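Local coordinates for clavulanic acid biosynthesis oligopeptide binding protein 2 (Streptomyces clavuligerus, PDB 2WOL) that probably binds oligopeptides as an extracellular solute-binding protein, and belongs to the biosynthetic pathway of the beta-lactamase inhibitor clavulanic acid, at residues 54-62 / 543-554. Numbering follows the deposited sequence.
Sequences VWVWLLQRL and YVHPAFGLYDIQ
D552 OD2 takes a hydrogen bond from R61 NH2 at 2.9 Å and a second from Q554 NE2 at 3.0 Å, the two donors arriving from opposite faces of the carboxylate, while the hydroxyl of Y543 adds a weak bond. R61 also brings NE to D552 OD1, 2.9 Å away, so the salt bridge is side-on, one nitrogen to each oxygen, both met on the syn side. Both nitrogens nevertheless sit somewhat out of the carboxylate plane, which is turned 42° from that of the guanidinium. A bend at chi3 (66°) swings the end of the R61 chain round to the acid. Such a grip fixes the rotation of D552 and probably keeps it ionised in this buried setting; R61 NH1 turns instead to the carbonyl of Y70. Water 1 extends the polar group, donating to L58 O and D552 OD1 and accepting from Q554 N.

This is a buried seam in a type-2 periplasmic-binding-protein fold of the family 5 solute-binding proteins, where helix 54-63 near the N-terminus meets a small beta hairpin, strands 544-545 and 550-551, from near the C-terminus. The side chain of I553, just past the hairpin, packs on strands 34-39 and 271-272 of the five-stranded sheet.

Away from the charges the contact turns apolar. Its CG anti to the backbone N (chi1 -173°), L58 reaches into the hairpin, and its two methyls take different partners. CD1 sits over a face of the F548 ring in a CH-pi contact, 4.0 Å from the centroid. L58 CD2 lies 3.6 Å from I553 CG1 and also packs on L550 CB. V54 CG1 meets the edge of the same F548 ring and touches L550 CD1. At the far end of the helical segment, L62 CD1 lies 3.7 Å from Q554 CB.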
ATOM      1  N   VAL A  54      -2.627  -5.660   1.129  1.00  9.20           N
ATOM      2  CA  VAL A  54      -2.697  -4.683   2.219  1.00  9.08           C
ATOM      3  C   VAL A  54      -3.519  -5.225   3.390  1.00  8.56           C
ATOM      4  O   VAL A  54      -3.118  -5.083   4.546  1.00  8.42           O
ATOM      5  CB  VAL A  54      -3.248  -3.309   1.753  1.00  9.59           C
ATOM      6  CG1 VAL A  54      -3.322  -2.335   2.924  1.00  9.99           C
ATOM      7  CG2 VAL A  54      -2.375  -2.730   0.649  1.00 10.76           C
ATOM      8  N   TRP A  55      -4.642  -5.874   3.083  1.00  7.95           N
ATOM      9  CA  TRP A  55      -5.521  -6.392   4.126  1.00  7.68           C
ATOM     10  C   TRP A  55      -4.940  -7.597   4.870  1.00  7.69           C
ATOM     11  O   TRP A  55      -5.326  -7.873   6.006  1.00  8.01           O
ATOM     12  CB  TRP A  55      -6.932  -6.667   3.593  1.00  7.64           C
ATOM     13  CG  TRP A  55      -7.058  -7.759   2.565  1.00  7.04           C
ATOM     14  CD1 TRP A  55      -7.003  -7.619   1.206  1.00  7.73           C
ATOM     15  CD2 TRP A  55      -7.323  -9.146   2.816  1.00  7.33           C
ATOM     16  NE1 TRP A  55      -7.194  -8.837   0.596  1.00  8.30           N
ATOM     17  CE2 TRP A  55      -7.400  -9.791   1.560  1.00  7.08           C
ATOM     18  CE3 TRP A  55      -7.502  -9.908   3.981  1.00  7.62           C
ATOM     19  CZ2 TRP A  55      -7.647 -11.163   1.436  1.00  8.02           C
ATOM     20  CZ3 TRP A  55      -7.749 -11.278   3.856  1.00  7.56           C
ATOM     21  CH2 TRP A  55      -7.818 -11.887   2.593  1.00  7.73           C
ATOM     22  N   VAL A  56      -4.021  -8.312   4.229  1.00  7.51           N
ATOM     23  CA  VAL A  56      -3.318  -9.393   4.915  1.00  7.64           C
ATOM     24  C   VAL A  56      -2.195  -8.813   5.787  1.00  7.55           C
ATOM     25  O   VAL A  56      -1.939  -9.320   6.880  1.00  7.67           O
ATOM     26  CB  VAL A  56      -2.805 -10.480   3.945  1.00  7.32           C
ATOM     27  CG1 VAL A  56      -2.085 -11.589   4.714  1.00  7.89           C
ATOM     28  CG2 VAL A  56      -3.966 -11.071   3.150  1.00  7.94           C
ATOM     29  N   TRP A  57      -1.546  -7.737   5.332  1.00  7.41           N
ATOM     30  CA  TRP A  57      -0.613  -7.012   6.204  1.00  7.93           C
ATOM     31  C   TRP A  57      -1.347  -6.547   7.461  1.00  8.03           C
ATOM     32  O   TRP A  57      -0.823  -6.628   8.572  1.00  8.33           O
ATOM     33  CB  TRP A  57       0.007  -5.806   5.497  1.00  8.43           C
ATOM     34  CG  TRP A  57       0.815  -6.143   4.282  1.00  9.19           C
ATOM     35  CD1 TRP A  57       1.341  -7.361   3.953  1.00  9.71           C
ATOM     36  CD2 TRP A  57       1.193  -5.244   3.225  1.00  9.93           C
ATOM     37  NE1 TRP A  57       2.026  -7.277   2.764  1.00  9.05           N
ATOM     38  CE2 TRP A  57       1.951  -5.991   2.294  1.00  9.79           C
ATOM     39  CE3 TRP A  57       0.963  -3.880   2.975  1.00 10.88           C
ATOM     40  CZ2 TRP A  57       2.481  -5.422   1.128  1.00 10.46           C
ATOM     41  CZ3 TRP A  57       1.499  -3.309   1.811  1.00 10.39           C
ATOM     42  CH2 TRP A  57       2.246  -4.086   0.903  1.00 10.55           C
ATOM     43  N   LEU A  58      -2.573  -6.070   7.267  1.00  8.33           N
ATOM     44  CA  LEU A  58      -3.430  -5.636   8.360  1.00  8.44           C
ATOM     45  C   LEU A  58      -3.760  -6.800   9.301  1.00  8.42           C
ATOM     46  O   LEU A  58      -3.680  -6.663  10.523  1.00  8.60           O
ATOM     47  CB  LEU A  58      -4.705  -5.031   7.767  1.00  8.62           C
ATOM     48  CG  LEU A  58      -5.727  -4.349   8.670  1.00  9.58           C
ATOM     49  CD1 LEU A  58      -5.176  -3.019   9.183  1.00 10.44           C
ATOM     50  CD2 LEU A  58      -7.001  -4.148   7.873  1.00 10.83           C
ATOM     51  N   LEU A  59      -4.116  -7.946   8.722  1.00  8.29           N
ATOM     52  CA  LEU A  59      -4.390  -9.158   9.492  1.00  8.58           C
ATOM     53  C   LEU A  59      -3.150  -9.657  10.241  1.00  8.29           C
ATOM     54  O   LEU A  59      -3.258 -10.217  11.333  1.00  8.57           O
ATOM     55  CB  LEU A  59      -4.924 -10.253   8.568  1.00  8.91           C
ATOM     56  CG  LEU A  59      -5.329 -11.592   9.182  1.00 10.68           C
ATOM     57  CD1 LEU A  59      -6.560 -11.446  10.066  1.00 11.91           C
ATOM     58  CD2 LEU A  59      -5.573 -12.590   8.073  1.00 12.16           C
ATOM     59  N   GLN A  60      -1.977  -9.459   9.644  1.00  7.73           N
ATOM     60  CA  GLN A  60      -0.723  -9.867  10.273  1.00  7.42           C
ATOM     61  C   GLN A  60      -0.445  -9.159  11.600  1.00  7.23           C
ATOM     62  O   GLN A  60       0.327  -9.655  12.421  1.00  7.11           O
ATOM     63  CB  GLN A  60       0.453  -9.707   9.302  1.00  7.13           C
ATOM     64  CG  GLN A  60       0.589 -10.885   8.335  1.00  7.36           C
ATOM     65  CD  GLN A  60       1.029 -12.174   9.013  1.00  8.19           C
ATOM     66  OE1 GLN A  60       1.478 -12.173  10.162  1.00  9.39           O
ATOM     67  NE2 GLN A  60       0.908 -13.281   8.294  1.00  8.11           N
ATOM     68  N   ARG A  61      -1.085  -8.013  11.821  1.00  7.04           N
ATOM     69  CA  ARG A  61      -0.949  -7.318  13.102  1.00  7.16           C
ATOM     70  C   ARG A  61      -1.525  -8.149  14.262  1.00  7.41           C
ATOM     71  O   ARG A  61      -1.158  -7.945  15.414  1.00  8.17           O
ATOM     72  CB  ARG A  61      -1.570  -5.918  13.040  1.00  7.30           C
ATOM     73  CG  ARG A  61      -0.697  -4.918  12.292  1.00  7.22           C
ATOM     74  CD  ARG A  61      -1.443  -3.647  11.897  1.00  5.86           C
ATOM     75  NE  ARG A  61      -1.887  -2.818  13.025  1.00  7.42           N
ATOM     76  CZ  ARG A  61      -1.099  -2.025  13.753  1.00  7.92           C
ATOM     77  NH1 ARG A  61       0.213  -1.970  13.538  1.00  7.85           N
ATOM     78  NH2 ARG A  61      -1.628  -1.293  14.725  1.00  8.71           N
ATOM     79  N   LEU A  62      -2.416  -9.088  13.947  1.00  7.41           N
ATOM     80  CA  LEU A  62      -2.952 -10.015  14.955  1.00  7.80           C
ATOM     81  C   LEU A  62      -2.077 -11.247  15.158  1.00  8.14           C
ATOM     82  O   LEU A  62      -2.074 -11.844  16.240  1.00  8.26           O
ATOM     83  CB  LEU A  62      -4.354 -10.491  14.564  1.00  7.78           C
ATOM     84  CG  LEU A  62      -5.518  -9.499  14.633  1.00  8.04           C
ATOM     85  CD1 LEU A  62      -5.615  -8.665  13.358  1.00  8.52           C
ATOM     86  CD2 LEU A  62      -6.816 -10.250  14.861  1.00  8.57           C
ATOM     87  N   TYR A 543     -11.427   2.352  14.058  1.00  7.03           N
ATOM     88  CA  TYR A 543     -10.832   3.556  13.479  1.00  7.32           C
ATOM     89  C   TYR A 543     -10.086   3.192  12.207  1.00  7.29           C
ATOM     90  O   TYR A 543      -9.544   2.087  12.090  1.00  7.32           O
ATOM     91  CB  TYR A 543      -9.895   4.266  14.473  1.00  7.58           C
ATOM     92  CG  TYR A 543      -8.566   3.573  14.704  1.00  7.32           C
ATOM     93  CD1 TYR A 543      -7.423   3.969  14.007  1.00  7.11           C
ATOM     94  CD2 TYR A 543      -8.454   2.525  15.617  1.00  7.15           C
ATOM     95  CE1 TYR A 543      -6.196   3.337  14.211  1.00  6.86           C
ATOM     96  CE2 TYR A 543      -7.232   1.880  15.827  1.00  7.31           C
ATOM     97  CZ  TYR A 543      -6.109   2.297  15.121  1.00  7.23           C
ATOM     98  OH  TYR A 543      -4.896   1.670  15.320  1.00  8.69           O
ATOM     99  N   VAL A 544     -10.072   4.122  11.257  1.00  7.50           N
ATOM    100  CA  VAL A 544      -9.286   3.958  10.045  1.00  7.73           C
ATOM    101  C   VAL A 544      -7.825   4.196  10.399  1.00  7.78           C
ATOM    102  O   VAL A 544      -7.462   5.275  10.878  1.00  8.13           O
ATOM    103  CB  VAL A 544      -9.737   4.937   8.936  1.00  7.72           C
ATOM    104  CG1 VAL A 544      -8.915   4.731   7.673  1.00  8.48           C
ATOM    105  CG2 VAL A 544     -11.219   4.751   8.628  1.00  8.14           C
ATOM    106  N   HIS A 545      -6.989   3.182  10.191  1.00  7.67           N
ATOM    107  CA  HIS A 545      -5.575   3.363  10.460  1.00  8.14           C
ATOM    108  C   HIS A 545      -4.946   4.191   9.341  1.00  8.68           C
ATOM    109  O   HIS A 545      -5.041   3.815   8.172  1.00  8.94           O
ATOM    110  CB  HIS A 545      -4.827   2.046  10.623  1.00  8.10           C
ATOM    111  CG  HIS A 545      -3.509   2.221  11.303  1.00  7.36           C
ATOM    112  ND1 HIS A 545      -2.458   2.892  10.714  1.00  7.76           N
ATOM    113  CD2 HIS A 545      -3.096   1.889  12.548  1.00  7.61           C
ATOM    114  CE1 HIS A 545      -1.445   2.942  11.561  1.00  8.06           C
ATOM    115  NE2 HIS A 545      -1.807   2.340  12.680  1.00  7.57           N
ATOM    116  N   PRO A 546      -4.304   5.321   9.698  1.00  9.69           N
ATOM    117  CA  PRO A 546      -3.773   6.211   8.661  1.00 10.05           C
ATOM    118  C   PRO A 546      -2.682   5.595   7.777  1.00 10.44           C
ATOM    119  O   PRO A 546      -2.474   6.057   6.657  1.00 11.35           O
ATOM    120  CB  PRO A 546      -3.215   7.398   9.459  1.00 10.43           C
ATOM    121  CG  PRO A 546      -2.987   6.877  10.823  1.00 10.58           C
ATOM    122  CD  PRO A 546      -4.044   5.836  11.055  1.00  9.72           C
ATOM    123  N   ALA A 547      -1.996   4.568   8.271  1.00 10.45           N
ATOM    124  CA  ALA A 547      -0.969   3.894   7.476  1.00 10.61           C
ATOM    125  C   ALA A 547      -1.542   2.888   6.473  1.00 10.80           C
ATOM    126  O   ALA A 547      -0.824   2.418   5.587  1.00 11.20           O
ATOM    127  CB  ALA A 547       0.061   3.222   8.384  1.00 10.67           C
ATOM    128  N   PHE A 548      -2.830   2.564   6.609  1.00 10.57           N
ATOM    129  CA  PHE A 548      -3.461   1.509   5.810  1.00 10.27           C
ATOM    130  C   PHE A 548      -4.640   1.990   4.960  1.00 10.27           C
ATOM    131  O   PHE A 548      -4.917   1.415   3.903  1.00 10.73           O
ATOM    132  CB  PHE A 548      -3.950   0.371   6.713  1.00 10.39           C
ATOM    133  CG  PHE A 548      -2.849  -0.460   7.313  1.00 10.30           C
ATOM    134  CD1 PHE A 548      -2.224  -0.067   8.493  1.00 10.82           C
ATOM    135  CD2 PHE A 548      -2.464  -1.656   6.719  1.00 10.45           C
ATOM    136  CE1 PHE A 548      -1.214  -0.839   9.061  1.00 11.06           C
ATOM    137  CE2 PHE A 548      -1.456  -2.440   7.279  1.00 11.65           C
ATOM    138  CZ  PHE A 548      -0.832  -2.030   8.450  1.00 11.59           C
ATOM    139  N   GLY A 549      -5.352   3.013   5.435  1.00  9.75           N
ATOM    140  CA  GLY A 549      -6.606   3.439   4.800  1.00  9.54           C
ATOM    141  C   GLY A 549      -7.728   2.445   5.061  1.00  9.29           C
ATOM    142  O   GLY A 549      -8.789   2.508   4.436  1.00  9.34           O
ATOM    143  N   LEU A 550      -7.470   1.529   5.994  1.00  8.63           N
ATOM    144  CA  LEU A 550      -8.386   0.463   6.392  1.00  8.20           C
ATOM    145  C   LEU A 550      -8.515   0.492   7.907  1.00  7.66           C
ATOM    146  O   LEU A 550      -7.607   0.944   8.593  1.00  7.35           O
ATOM    147  CB  LEU A 550      -7.820  -0.904   5.986  1.00  8.41           C
ATOM    148  CG  LEU A 550      -7.553  -1.212   4.512  1.00  9.61           C
ATOM    149  CD1 LEU A 550      -6.811  -2.525   4.351  1.00 10.19           C
ATOM    150  CD2 LEU A 550      -8.837  -1.240   3.721  1.00 11.26           C
ATOM    151  N   TYR A 551      -9.631  -0.007   8.429  1.00  7.13           N
ATOM    152  CA  TYR A 551      -9.795  -0.146   9.874  1.00  7.11           C
ATOM    153  C   TYR A 551      -8.685  -0.998  10.478  1.00  6.91           C
ATOM    154  O   TYR A 551      -8.281  -2.004   9.892  1.00  7.05           O
ATOM    155  CB  TYR A 551     -11.122  -0.821  10.196  1.00  7.19           C
ATOM    156  CG  TYR A 551     -12.382  -0.030   9.898  1.00  6.89           C
ATOM    157  CD1 TYR A 551     -13.527  -0.680   9.431  1.00  7.19           C
ATOM    158  CD2 TYR A 551     -12.439   1.345  10.097  1.00  7.04           C
ATOM    159  CE1 TYR A 551     -14.699   0.021   9.175  1.00  6.86           C
ATOM    160  CE2 TYR A 551     -13.598   2.060   9.831  1.00  7.42           C
ATOM    161  CZ  TYR A 551     -14.725   1.391   9.375  1.00  7.01           C
ATOM    162  OH  TYR A 551     -15.898   2.068   9.115  1.00  7.53           O
ATOM    163  N   ASP A 552      -8.208  -0.613  11.660  1.00  6.78           N
ATOM    164  CA  ASP A 552      -7.214  -1.429  12.353  1.00  6.86           C
ATOM    165  C   ASP A 552      -7.913  -2.577  13.072  1.00  6.83           C
ATOM    166  O   ASP A 552      -8.300  -2.466  14.236  1.00  6.92           O
ATOM    167  CB  ASP A 552      -6.385  -0.594  13.324  1.00  7.11           C
ATOM    168  CG  ASP A 552      -5.131  -1.313  13.791  1.00  7.48           C
ATOM    169  OD1 ASP A 552      -4.729  -2.308  13.144  1.00  6.96           O
ATOM    170  OD2 ASP A 552      -4.536  -0.871  14.797  1.00  8.99           O
ATOM    171  N   ILE A 553      -8.082  -3.677  12.348  1.00  6.96           N
ATOM    172  CA  ILE A 553      -8.769  -4.864  12.839  1.00  7.00           C
ATOM    173  C   ILE A 553      -8.290  -5.300  14.223  1.00  7.01           C
ATOM    174  O   ILE A 553      -9.100  -5.628  15.082  1.00  6.96           O
ATOM    175  CB  ILE A 553      -8.600  -6.042  11.845  1.00  7.50           C
ATOM    176  CG1 ILE A 553      -9.091  -5.650  10.442  1.00  8.30           C
ATOM    177  CG2 ILE A 553      -9.270  -7.317  12.369  1.00  7.95           C
ATOM    178  CD1 ILE A 553     -10.564  -5.278  10.336  1.00  8.85           C
ATOM    179  N   GLN A 554      -6.974  -5.296  14.432  1.00  7.15           N
ATOM    180  CA  GLN A 554      -6.395  -5.810  15.674  1.00  7.46           C
ATOM    181  C   GLN A 554      -6.856  -5.050  16.923  1.00  7.74           C
ATOM    182  O   GLN A 554      -6.826  -5.591  18.023  1.00  8.05           O
ATOM    183  CB  GLN A 554      -4.863  -5.859  15.589  1.00  7.69           C
ATOM    184  CG  GLN A 554      -4.159  -4.509  15.603  1.00  7.35           C
ATOM    185  CD  GLN A 554      -3.939  -3.976  17.004  1.00  8.57           C
ATOM    186  OE1 GLN A 554      -3.873  -4.745  17.967  1.00  8.73           O
ATOM    187  NE2 GLN A 554      -3.812  -2.658  17.129  1.00  8.13           N
TER
HETATM  188  O   HOH W   1      -5.121  -4.985  12.239  1.00  8.29           O